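Local coordinates for Lactamase_B domain-containing protein (Pontibacter korlensis, PDB 6XFR), which hydrolyses beta-lactam antibiotics as a zinc-dependent class B1 metallo-beta-lactamase, probably opening the lactam ring with water to give a substituted beta-amino acid, at the interface of chains A and B. Residues are numbered along the deposited sequence; one frame, centred on the assembly and turned at random. Chains: chain A/B, Lactamase_B domain-containing protein.

The interface of chains A and B. Residues chain A 165-166, 204-207, 210; chain B 11-15, 205.
The strand 8-14 of chain B runs in extended form past two loops of chain A, and B:Ile13 turns out of the beta region (psi -23°) to present its carbonyl to the second loop. There the backbone N of A:Asp207 donates to B:Ile13 O at 3.1 Å, with the donor lying almost on the C=O axis. The side chain of A:Asp207 adds a second bond next to it. Its CG is flanked by the residue's own backbone N on one side and C on the other (chi1 63°). B:Ser14 holds OG anti to its own N (chi1 -161°), and this hydroxyl donates to the carboxylate oxygen OD2 of A:Asp207 at 2.6 Å. It comes from above the carboxylate plane. Backbone and side chain of one aspartate thus hold two successive strand residues. The first loop packs against the strand through apolar atoms. A:Leu165 lays methyl CD1 on the backbone between B:Ile13 and B:Ser14, 3.7 Å from B:Ser14 CA. CB of A:Leu165 rests on the extended chain of B:Lys12, 3.8 Å from B:Lys12 CD. A:Gln166 reaches out with an extended chain and crosses B:Lys12 obliquely. Its amide end lies by the backbone of B:Thr11 and B:Lys12, with OE1 beside B:Thr11 CA in van der Waals contact. The two-fold symmetry repeats the patch with the chains exchanged. The enzyme is a monomer, so this may be only a crystal contact. At the far end A:Pro204 crosses B:Thr11 obliquely, with ring carbon CG of A:Pro204 3.9 Å from the methyl CG2 of B:Thr11.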
# COMPACT_ATOMS: atom_id res chain seq x y z
N LEU A 165 7.29 -5.91 5.82
CA LEU A 165 7.17 -6.09 7.27
C LEU A 165 6.74 -7.49 7.68
O LEU A 165 6.84 -7.82 8.87
CB LEU A 165 6.19 -5.10 7.86
CG LEU A 165 6.66 -3.67 7.71
CD1 LEU A 165 5.53 -2.74 8.17
CD2 LEU A 165 7.92 -3.49 8.49
N GLN A 166 6.25 -8.31 6.75
CA GLN A 166 5.91 -9.70 7.03
C GLN A 166 7.00 -10.67 6.58
O GLN A 166 6.85 -11.88 6.75
CB GLN A 166 4.58 -10.06 6.37
CG GLN A 166 3.37 -9.58 7.19
CD GLN A 166 2.00 -9.74 6.52
OE1 GLN A 166 1.76 -9.28 5.40
NE2 GLN A 166 1.09 -10.39 7.22
N PRO A 204 4.37 -6.35 0.39
CA PRO A 204 3.59 -5.11 0.47
C PRO A 204 4.42 -3.93 0.90
O PRO A 204 5.33 -4.04 1.72
CB PRO A 204 2.56 -5.42 1.56
CG PRO A 204 2.50 -6.87 1.62
CD PRO A 204 3.82 -7.42 1.23
N TRP A 205 4.06 -2.77 0.39
CA TRP A 205 4.76 -1.56 0.77
C TRP A 205 4.19 -0.99 2.07
O TRP A 205 3.11 -1.39 2.53
CB TRP A 205 4.67 -0.52 -0.34
CG TRP A 205 3.34 -0.43 -1.01
CD1 TRP A 205 2.43 0.57 -0.87
CD2 TRP A 205 2.78 -1.35 -1.96
NE1 TRP A 205 1.32 0.32 -1.65
CE2 TRP A 205 1.51 -0.85 -2.33
CE3 TRP A 205 3.22 -2.57 -2.53
CZ2 TRP A 205 0.66 -1.52 -3.25
CZ3 TRP A 205 2.38 -3.23 -3.44
CH2 TRP A 205 1.11 -2.70 -3.79
N GLY A 206 4.94 -0.07 2.67
CA GLY A 206 4.54 0.54 3.92
C GLY A 206 5.23 1.85 4.19
O GLY A 206 5.65 2.56 3.27
N ASP A 207 5.37 2.19 5.46
CA ASP A 207 6.09 3.42 5.78
C ASP A 207 7.57 3.11 6.02
O ASP A 207 8.08 2.04 5.65
CB ASP A 207 5.39 4.15 6.94
CG ASP A 207 5.38 3.36 8.26
OD1 ASP A 207 6.01 2.27 8.32
OD2 ASP A 207 4.73 3.85 9.24
N LEU A 210 9.58 -0.18 7.21
CA LEU A 210 10.22 -1.21 6.41
C LEU A 210 11.76 -1.13 6.48
O LEU A 210 12.45 -2.16 6.39
CB LEU A 210 9.74 -1.11 4.97
CG LEU A 210 8.43 -1.77 4.54
CD1 LEU A 210 7.22 -0.86 4.71
CD2 LEU A 210 8.57 -2.17 3.12
N THR B 11 -2.32 -7.81 6.03
CA THR B 11 -1.01 -7.30 5.62
C THR B 11 -0.56 -6.17 6.53
O THR B 11 -1.36 -5.33 6.94
CB THR B 11 -1.03 -6.85 4.15
OG1 THR B 11 -2.27 -6.19 3.87
CG2 THR B 11 -0.87 -8.04 3.22
N LYS B 12 0.75 -6.13 6.80
CA LYS B 12 1.34 -5.16 7.69
C LYS B 12 1.78 -3.93 6.89
O LYS B 12 2.40 -4.06 5.84
CB LYS B 12 2.54 -5.78 8.41
CG LYS B 12 2.54 -5.55 9.90
CD LYS B 12 3.80 -6.09 10.57
CE LYS B 12 4.02 -5.32 11.88
NZ LYS B 12 5.20 -5.87 12.63
N ILE B 13 1.45 -2.73 7.37
CA ILE B 13 1.91 -1.54 6.68
C ILE B 13 2.84 -0.66 7.51
O ILE B 13 3.58 0.16 6.94
CB ILE B 13 0.73 -0.70 6.14
CG1 ILE B 13 -0.20 -0.18 7.24
CG2 ILE B 13 -0.06 -1.48 5.09
CD1 ILE B 13 -1.24 0.77 6.64
N SER B 14 2.81 -0.74 8.84
CA SER B 14 3.63 0.01 9.78
C SER B 14 4.03 -0.98 10.87
O SER B 14 3.48 -2.08 10.95
CB SER B 14 2.85 1.20 10.36
OG SER B 14 3.71 2.17 10.92
N SER B 15 4.96 -0.60 11.73
CA SER B 15 5.44 -1.61 12.67
C SER B 15 4.34 -2.11 13.61
O SER B 15 4.43 -3.25 14.07
CB SER B 15 6.66 -1.10 13.44
OG SER B 15 6.33 -0.39 14.60
N TRP B 205 -4.72 1.04 -1.07
CA TRP B 205 -4.49 2.32 -0.42
C TRP B 205 -3.41 3.13 -1.16
O TRP B 205 -2.72 2.63 -2.06
CB TRP B 205 -4.13 2.11 1.04
CG TRP B 205 -3.27 0.86 1.29
CD1 TRP B 205 -1.91 0.82 1.50
CD2 TRP B 205 -3.72 -0.52 1.34
NE1 TRP B 205 -1.50 -0.48 1.68
CE2 TRP B 205 -2.58 -1.32 1.59
CE3 TRP B 205 -4.99 -1.15 1.20
CZ2 TRP B 205 -2.65 -2.72 1.70
CZ3 TRP B 205 -5.06 -2.55 1.32
CH2 TRP B 205 -3.89 -3.32 1.57